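Local coordinates for protein lysine/ornithine decarboxylase (PDB 2PLJ) that probably catalyses the decarboxylation of lysine and ornithine with pyridoxal phosphate as cofactor, giving cadaverine and putrescine, at residues A122-K132 with G144-E155; D335-I343 with I381-T389. One frame throughout, in Å; residues are numbered along the deposited sequence.

Contact 1. Residues A122-K132 with G144-E155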
# COMPACT_ATOMS: atom_id res chain seq x y z
N ALA A 122 -10.40 -27.44 10.27
CA ALA A 122 -10.76 -27.07 8.89
C ALA A 122 -12.28 -27.01 8.70
O ALA A 122 -12.78 -26.28 7.82
CB ALA A 122 -10.15 -28.06 7.90
N ASP A 123 -13.03 -27.78 9.49
CA ASP A 123 -14.49 -27.79 9.35
C ASP A 123 -15.15 -26.47 9.76
O ASP A 123 -16.36 -26.24 9.50
CB ASP A 123 -15.13 -29.00 10.03
CG ASP A 123 -14.99 -29.00 11.55
OD1 ASP A 123 -14.48 -28.04 12.16
OD2 ASP A 123 -15.41 -30.02 12.16
N LEU A 124 -14.37 -25.59 10.39
CA LEU A 124 -14.87 -24.25 10.73
C LEU A 124 -14.58 -23.21 9.64
O LEU A 124 -14.85 -22.02 9.84
CB LEU A 124 -14.26 -23.75 12.06
CG LEU A 124 -14.63 -24.54 13.32
CD1 LEU A 124 -13.96 -23.85 14.53
CD2 LEU A 124 -16.10 -24.61 13.52
N THR A 125 -14.07 -23.66 8.51
CA THR A 125 -13.56 -22.75 7.48
C THR A 125 -14.28 -22.93 6.15
O THR A 125 -14.79 -24.02 5.81
CB THR A 125 -12.02 -22.86 7.27
OG1 THR A 125 -11.70 -24.06 6.55
CG2 THR A 125 -11.24 -22.81 8.62
N ILE A 126 -14.34 -21.82 5.43
CA ILE A 126 -14.77 -21.82 4.04
C ILE A 126 -13.74 -20.99 3.24
O ILE A 126 -13.14 -20.04 3.78
CB ILE A 126 -16.20 -21.25 3.81
CG1 ILE A 126 -16.33 -19.80 4.29
CG2 ILE A 126 -17.26 -22.15 4.50
CD1 ILE A 126 -17.72 -19.17 4.02
N HIS A 127 -13.54 -21.34 1.97
CA HIS A 127 -12.60 -20.58 1.13
C HIS A 127 -13.46 -19.82 0.12
O HIS A 127 -14.31 -20.41 -0.54
CB HIS A 127 -11.64 -21.57 0.44
CG HIS A 127 -10.49 -20.91 -0.24
ND1 HIS A 127 -10.64 -20.10 -1.36
CD2 HIS A 127 -9.16 -20.98 -0.00
CE1 HIS A 127 -9.45 -19.68 -1.75
NE2 HIS A 127 -8.54 -20.24 -0.97
N THR A 128 -13.35 -18.51 0.09
CA THR A 128 -14.32 -17.74 -0.70
C THR A 128 -13.73 -16.95 -1.84
O THR A 128 -14.42 -16.12 -2.43
CB THR A 128 -15.13 -16.83 0.21
OG1 THR A 128 -14.23 -15.97 0.89
CG2 THR A 128 -16.03 -17.68 1.18
N HIS A 129 -12.48 -17.23 -2.20
CA HIS A 129 -11.93 -16.46 -3.31
C HIS A 129 -12.56 -17.02 -4.59
O HIS A 129 -12.42 -18.23 -4.83
CB HIS A 129 -10.42 -16.55 -3.40
CG HIS A 129 -9.87 -15.54 -4.35
ND1 HIS A 129 -8.86 -14.65 -4.02
CD2 HIS A 129 -10.25 -15.23 -5.61
CE1 HIS A 129 -8.62 -13.87 -5.06
NE2 HIS A 129 -9.45 -14.20 -6.03
N PRO A 130 -13.28 -16.19 -5.37
CA PRO A 130 -13.93 -16.78 -6.56
C PRO A 130 -13.00 -17.22 -7.67
O PRO A 130 -13.43 -18.00 -8.53
CB PRO A 130 -14.88 -15.65 -7.07
CG PRO A 130 -15.03 -14.70 -5.88
CD PRO A 130 -13.64 -14.77 -5.20
N ILE A 131 -11.75 -16.76 -7.67
CA ILE A 131 -10.88 -17.06 -8.83
C ILE A 131 -9.54 -17.62 -8.37
O ILE A 131 -8.72 -16.91 -7.76
CB ILE A 131 -10.63 -15.80 -9.70
CG1 ILE A 131 -11.97 -15.18 -10.12
CG2 ILE A 131 -9.70 -16.17 -10.89
CD1 ILE A 131 -12.77 -15.93 -11.19
N LYS A 132 -9.34 -18.91 -8.65
CA LYS A 132 -8.28 -19.63 -7.98
C LYS A 132 -7.41 -20.38 -8.96
O LYS A 132 -7.90 -20.96 -9.95
CB LYS A 132 -8.88 -20.64 -6.98
CG LYS A 132 -9.71 -20.02 -5.82
CD LYS A 132 -10.60 -21.05 -5.09
CE LYS A 132 -11.78 -21.53 -5.99
NZ LYS A 132 -12.54 -20.39 -6.63
N GLY A 144 -7.75 -29.09 4.64
CA GLY A 144 -9.02 -29.80 4.86
C GLY A 144 -10.25 -28.95 4.55
O GLY A 144 -11.41 -29.44 4.61
N CYS A 145 -10.01 -27.70 4.17
CA CYS A 145 -11.06 -26.80 3.75
C CYS A 145 -11.60 -27.31 2.41
O CYS A 145 -10.84 -27.39 1.43
CB CYS A 145 -10.53 -25.36 3.62
SG CYS A 145 -11.83 -24.22 3.11
N ASN A 146 -12.89 -27.61 2.38
CA ASN A 146 -13.49 -28.23 1.19
C ASN A 146 -14.70 -27.48 0.62
O ASN A 146 -15.43 -28.01 -0.24
CB ASN A 146 -13.85 -29.69 1.47
CG ASN A 146 -14.77 -29.86 2.67
OD1 ASN A 146 -15.53 -28.96 3.02
ND2 ASN A 146 -14.70 -31.02 3.32
N VAL A 147 -14.93 -26.25 1.11
CA VAL A 147 -15.99 -25.39 0.60
C VAL A 147 -15.31 -24.26 -0.18
O VAL A 147 -14.41 -23.56 0.36
CB VAL A 147 -16.86 -24.77 1.73
CG1 VAL A 147 -17.97 -23.83 1.13
CG2 VAL A 147 -17.53 -25.86 2.59
N PHE A 148 -15.73 -24.08 -1.44
CA PHE A 148 -15.12 -23.07 -2.33
C PHE A 148 -16.25 -22.32 -3.03
O PHE A 148 -17.39 -22.78 -3.03
CB PHE A 148 -14.22 -23.70 -3.38
CG PHE A 148 -13.02 -24.39 -2.80
CD1 PHE A 148 -11.84 -23.66 -2.56
CD2 PHE A 148 -13.08 -25.75 -2.45
CE1 PHE A 148 -10.73 -24.27 -1.98
CE2 PHE A 148 -11.97 -26.38 -1.89
CZ PHE A 148 -10.79 -25.65 -1.64
N VAL A 149 -15.89 -21.19 -3.64
CA VAL A 149 -16.87 -20.37 -4.35
C VAL A 149 -16.56 -20.40 -5.84
O VAL A 149 -15.38 -20.36 -6.24
CB VAL A 149 -16.80 -18.88 -3.85
CG1 VAL A 149 -17.48 -17.90 -4.86
CG2 VAL A 149 -17.35 -18.73 -2.41
N VAL A 150 -17.61 -20.44 -6.66
CA VAL A 150 -17.48 -20.21 -8.09
C VAL A 150 -18.50 -19.18 -8.54
O VAL A 150 -19.58 -19.09 -7.95
CB VAL A 150 -17.60 -21.51 -8.93
CG1 VAL A 150 -16.50 -22.49 -8.52
CG2 VAL A 150 -19.00 -22.14 -8.79
N ASP A 151 -18.16 -18.42 -9.57
CA ASP A 151 -19.14 -17.52 -10.19
C ASP A 151 -19.14 -17.60 -11.72
O ASP A 151 -19.74 -16.75 -12.41
CB ASP A 151 -18.93 -16.09 -9.68
CG ASP A 151 -17.71 -15.38 -10.29
OD1 ASP A 151 -17.01 -15.96 -11.17
OD2 ASP A 151 -17.47 -14.22 -9.88
N ASN A 152 -18.48 -18.62 -12.26
CA ASN A 152 -18.45 -18.80 -13.69
C ASN A 152 -18.06 -20.23 -14.08
O ASN A 152 -17.53 -20.99 -13.26
CB ASN A 152 -17.58 -17.71 -14.36
CG ASN A 152 -16.09 -17.96 -14.18
OD1 ASN A 152 -15.54 -18.88 -14.78
ND2 ASN A 152 -15.42 -17.12 -13.37
N LEU A 153 -18.34 -20.58 -15.34
CA LEU A 153 -18.13 -21.94 -15.82
C LEU A 153 -16.65 -22.31 -15.94
O LEU A 153 -16.30 -23.49 -15.77
CB LEU A 153 -18.87 -22.16 -17.14
CG LEU A 153 -20.41 -22.26 -16.99
CD1 LEU A 153 -21.12 -22.28 -18.37
CD2 LEU A 153 -20.83 -23.50 -16.17
N ASN A 154 -15.80 -21.33 -16.23
CA ASN A 154 -14.35 -21.53 -16.32
C ASN A 154 -13.83 -21.98 -14.96
O ASN A 154 -13.05 -22.93 -14.85
CB ASN A 154 -13.70 -20.22 -16.78
CG ASN A 154 -12.18 -20.28 -16.83
OD1 ASN A 154 -11.49 -20.17 -15.80
ND2 ASN A 154 -11.63 -20.36 -18.05
N GLU A 155 -14.27 -21.31 -13.91
CA GLU A 155 -13.93 -21.69 -12.54
C GLU A 155 -14.50 -23.08 -12.18
O GLU A 155 -13.81 -23.92 -11.60
CB GLU A 155 -14.41 -20.64 -11.55
CG GLU A 155 -13.73 -20.75 -10.18
CD GLU A 155 -12.26 -20.25 -10.22
OE1 GLU A 155 -11.84 -19.65 -11.26
OE2 GLU A 155 -11.56 -20.46 -9.20
O HOH W 1 -14.24 -26.69 5.19
O HOH W 2 -13.18 -20.36 -3.29
O HOH W 3 -15.52 -18.05 -10.23

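Contact 2. Residues D335-I343 with I381-T389. With P3T ((4-{[(4-aminobutyl)amino]methyl}-5-hydroxy-6-methylpyridin-3-yl)methyl dihydrogen phosphate), chain D.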
# COMPACT_ATOMS: atom_id res chain seq x y z
N ASP A 335 -10.88 4.27 0.96
CA ASP A 335 -11.66 5.52 0.90
C ASP A 335 -12.03 5.94 2.33
O ASP A 335 -13.13 6.42 2.59
CB ASP A 335 -12.91 5.31 0.01
CG ASP A 335 -13.68 6.60 -0.28
OD1 ASP A 335 -13.04 7.64 -0.48
OD2 ASP A 335 -14.93 6.54 -0.32
N ALA A 336 -11.09 5.74 3.25
CA ALA A 336 -11.42 5.83 4.66
C ALA A 336 -11.26 7.23 5.24
O ALA A 336 -10.58 8.10 4.68
CB ALA A 336 -10.55 4.85 5.46
N ARG A 337 -11.87 7.43 6.41
CA ARG A 337 -11.65 8.63 7.22
C ARG A 337 -11.81 8.20 8.68
O ARG A 337 -12.87 7.66 9.07
CB ARG A 337 -12.65 9.75 6.89
CG ARG A 337 -12.29 11.03 7.59
CD ARG A 337 -13.30 12.14 7.33
NE ARG A 337 -12.89 13.37 8.01
CZ ARG A 337 -12.66 14.54 7.40
NH1 ARG A 337 -12.83 14.67 6.08
NH2 ARG A 337 -12.28 15.59 8.11
N TYR A 338 -10.76 8.41 9.48
CA TYR A 338 -10.77 7.95 10.87
C TYR A 338 -10.85 9.12 11.82
O TYR A 338 -10.21 10.16 11.57
CB TYR A 338 -9.50 7.12 11.21
CG TYR A 338 -9.18 6.08 10.15
CD1 TYR A 338 -9.82 4.83 10.17
CD2 TYR A 338 -8.27 6.36 9.12
CE1 TYR A 338 -9.58 3.88 9.17
CE2 TYR A 338 -7.99 5.42 8.12
CZ TYR A 338 -8.66 4.18 8.16
OH TYR A 338 -8.36 3.26 7.20
N PRO A 339 -11.57 8.94 12.95
CA PRO A 339 -11.51 9.98 14.00
C PRO A 339 -10.06 10.07 14.50
O PRO A 339 -9.42 9.06 14.70
CB PRO A 339 -12.42 9.45 15.12
CG PRO A 339 -13.19 8.28 14.51
CD PRO A 339 -12.36 7.76 13.36
N LEU A 340 -9.57 11.29 14.66
CA LEU A 340 -8.21 11.56 15.14
C LEU A 340 -8.27 12.47 16.36
O LEU A 340 -9.10 13.39 16.43
CB LEU A 340 -7.37 12.23 14.04
CG LEU A 340 -7.15 11.46 12.72
CD1 LEU A 340 -6.54 12.37 11.66
CD2 LEU A 340 -6.32 10.21 12.95
N THR A 341 -7.39 12.21 17.32
CA THR A 341 -7.30 13.06 18.49
C THR A 341 -5.85 13.17 18.95
O THR A 341 -4.94 12.56 18.35
CB THR A 341 -8.30 12.59 19.61
OG1 THR A 341 -8.43 13.60 20.62
CG2 THR A 341 -7.89 11.26 20.23
N THR A 342 -5.63 13.96 19.99
CA THR A 342 -4.30 14.10 20.57
C THR A 342 -4.46 13.93 22.06
O THR A 342 -5.55 14.15 22.60
CB THR A 342 -3.70 15.50 20.26
OG1 THR A 342 -4.64 16.51 20.66
CG2 THR A 342 -3.42 15.61 18.77
N ILE A 343 -3.39 13.50 22.73
CA ILE A 343 -3.41 13.45 24.20
C ILE A 343 -3.49 14.87 24.73
O ILE A 343 -4.33 15.17 25.58
CB ILE A 343 -2.23 12.64 24.78
CG1 ILE A 343 -2.40 11.15 24.43
CG2 ILE A 343 -2.13 12.83 26.33
CD1 ILE A 343 -1.16 10.31 24.68
N ILE A 381 -3.60 10.10 17.91
CA ILE A 381 -4.30 8.83 18.15
C ILE A 381 -5.38 8.70 17.09
O ILE A 381 -6.10 9.67 16.83
CB ILE A 381 -4.97 8.84 19.57
CG1 ILE A 381 -3.99 9.24 20.71
CG2 ILE A 381 -5.71 7.53 19.86
CD1 ILE A 381 -2.61 8.57 20.69
N GLY A 382 -5.50 7.53 16.49
CA GLY A 382 -6.56 7.24 15.52
C GLY A 382 -7.49 6.16 16.07
O GLY A 382 -7.03 5.18 16.68
N ARG A 383 -8.80 6.35 15.88
CA ARG A 383 -9.77 5.35 16.35
C ARG A 383 -10.34 4.54 15.18
O ARG A 383 -10.33 5.01 14.03
CB ARG A 383 -10.97 5.97 17.10
CG ARG A 383 -10.69 7.21 17.96
CD ARG A 383 -9.81 6.91 19.16
NE ARG A 383 -10.39 5.99 20.13
CZ ARG A 383 -11.08 6.35 21.22
NH1 ARG A 383 -11.34 7.63 21.48
NH2 ARG A 383 -11.54 5.42 22.05
N THR A 384 -10.92 3.38 15.52
CA THR A 384 -11.54 2.51 14.52
C THR A 384 -10.47 2.14 13.46
O THR A 384 -10.72 2.12 12.24
CB THR A 384 -12.79 3.15 13.83
OG1 THR A 384 -13.46 4.02 14.76
CG2 THR A 384 -13.75 2.05 13.34
N MET A 385 -9.27 1.83 13.96
CA MET A 385 -8.11 1.56 13.11
C MET A 385 -7.82 0.06 12.86
O MET A 385 -6.70 -0.32 12.48
CB MET A 385 -6.86 2.28 13.66
CG MET A 385 -6.90 3.80 13.52
SD MET A 385 -6.74 4.26 11.78
CE MET A 385 -5.02 3.89 11.49
N GLY A 386 -8.84 -0.78 13.04
CA GLY A 386 -8.60 -2.23 13.01
C GLY A 386 -8.65 -2.88 11.64
O GLY A 386 -7.99 -3.90 11.41
N ALA A 387 -9.48 -2.33 10.74
CA ALA A 387 -9.81 -3.04 9.51
C ALA A 387 -9.23 -2.32 8.29
O ALA A 387 -9.43 -1.10 8.16
CB ALA A 387 -11.36 -3.17 9.35
N TYR A 388 -8.53 -3.06 7.41
CA TYR A 388 -7.97 -2.50 6.15
C TYR A 388 -7.07 -1.29 6.47
O TYR A 388 -7.19 -0.21 5.87
CB TYR A 388 -9.08 -2.14 5.14
CG TYR A 388 -10.10 -3.26 4.97
CD1 TYR A 388 -9.75 -4.45 4.31
CD2 TYR A 388 -11.40 -3.13 5.50
CE1 TYR A 388 -10.68 -5.47 4.15
CE2 TYR A 388 -12.36 -4.16 5.35
CZ TYR A 388 -11.98 -5.35 4.70
OH TYR A 388 -12.87 -6.36 4.55
N THR A 389 -6.19 -1.51 7.45
CA THR A 389 -5.21 -0.49 7.87
C THR A 389 -3.80 -1.10 7.75
O THR A 389 -3.19 -1.04 6.67
CB THR A 389 -5.55 0.03 9.31
OG1 THR A 389 -5.70 -1.11 10.20
CG2 THR A 389 -6.86 0.85 9.29
OAE P3T D . -17.36 -7.35 6.49
PAU P3T D . -16.41 -6.63 5.44
OAF P3T D . -14.95 -6.45 6.06
OAC P3T D . -16.95 -5.33 4.87
OAP P3T D . -16.14 -7.60 4.17
CAM P3T D . -15.49 -8.91 4.41
CAS P3T D . -15.60 -9.67 3.08
CAH P3T D . -16.45 -10.79 3.14
NAO P3T D . -16.64 -11.53 2.05
CAQ P3T D . -16.10 -11.23 0.88
CAA P3T D . -16.41 -12.12 -0.35
CAR P3T D . -15.27 -10.10 0.74
OAD P3T D . -14.72 -9.83 -0.46
CAT P3T D . -15.02 -9.29 1.86
CAG P3T D . -14.13 -8.17 1.74
NAN P3T D . -13.93 -7.61 0.56
CAL P3T D . -13.01 -6.47 0.26
CAK P3T D . -13.16 -5.29 1.24
CAJ P3T D . -12.07 -4.25 0.83
CAI P3T D . -12.12 -3.03 1.74
NAB P3T D . -11.24 -1.93 1.25
O HOH W 4 -10.10 1.31 7.02

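Contact 1. Residues A122-K132 with G144-E155
Lys132 and Glu155 carry the polar part of this contact. The lysine chain, bent at its last two torsions, brings NZ 2.8 Å from Glu155 OE2 in a salt bridge and 2.9 Å from Val149 O, almost in line with that carbonyl; NZ also donates to His129 O within its own loop. Lys132 N reaches the same OE2 at 2.8 Å. That oxygen is thus gripped twice, by the amide on its syn side and the ammonium on its anti side, each tilted out of the carboxylate plane, an arrangement that would be expected to stabilise the carboxylate's negative charge. The other oxygen, OE1, pairs with Lys158.

Lys132 CD lies 3.8 Å from Phe148 CD1, meeting the ring obliquely. The imidazole of His127 reaches the phenyl ring because chi1 is -170°, turning CG away from the backbone N; Phe148 CE1 sits over one imidazole face, and the planes meet obliquely at 41°. Val149 CG2 packs on Thr128 CA, just past the end of strand 125-127 (3.6 Å), and Ile126 CG2 meets Val147 CG1 (3.8 Å).

One direct backbone bond joins the strands, from His127 N to Val147 O (2.9 Å). Beyond it waters carry polar links, although the backbones stay close: one accepts from Val149 N and donates to His129 O, another accepts from Asp151 N and donates to Pro130 O. Farther out, Asn152 OD1 accepts from Glu155 N as N-cap, fixing the helix start that presents the glutamate. Strand 125-127, helix 134-143 and strand 147-150 form a parallel beta-alpha-beta unit of the beta/alpha barrel.

Contact 2. Residues D335-I343 with I381-T389
Thr341 and Ile381 form an antiparallel hydrogen-bonded pair, in which Thr341 N donates to Ile381 O at 2.9 Å and Ile381 N to Thr341 O at 2.8 Å. Arg383 N continues the pairing to Pro339 O at 3.0 Å. This joins strands 340-342 and 379-382 in the mixed beta sheet of the beta-barrel domain, where strand 300-312 flanks 379-382 as well. Between the bonded rungs, Leu340 faces Gly382 as a non-hydrogen-bonded pair, and Leu340 CD2 rests on the glycine CA. Thr341 CG2 lies alongside Ile381 CB, both side chains pointing the same way toward the sheet face where Ile381 also meets Ile46 of helix 40-53.

Past the strands, a Met-aromatic contact takes over. Bends at chi2 and chi3 fold Met385 back until SD sits over one face of the Tyr338 ring, 3.5 Å from the centroid and 15° off its normal. At the far end of that ring, Thr389 CG2 touches the phenolic OH, while Thr389 OG1 donates to Met385 O and ties the turn closed. A water in the ring plane joins Tyr338 OH to Ala387 O, the residue before Tyr388, which lines the ligand pocket. P3T CAI lies over the centre of the Tyr388 ring, 3.5 Å above its plane, and Tyr388 OH donates to the phosphate oxygen P3T OAF at 2.6 Å.

Contacts 1 and 2 belong to the two domains of the chain: residues 122-132 with 144-155 lie in the beta/alpha barrel, residues 335-343 with 381-389 in the beta-barrel domain. Their centres are about 32 Å apart, on opposite sides of the chain's centre, and their nearest atoms about 10 Å apart. The bound putrescine-cofactor adduct, P3T, relates them. Contact 2 supplies Tyr388 to its phosphate and aminobutyl arm, whereas contact 1 approaches through Thr128, whose side chain is about 5 Å from the ligand and is hydrogen-bonded to Asp105. Both also reach the second subunit: in contact 1 Asn154 hydrogen-bonds Asn376 of that chain, and in contact 2 Tyr388 packs on its Phe396.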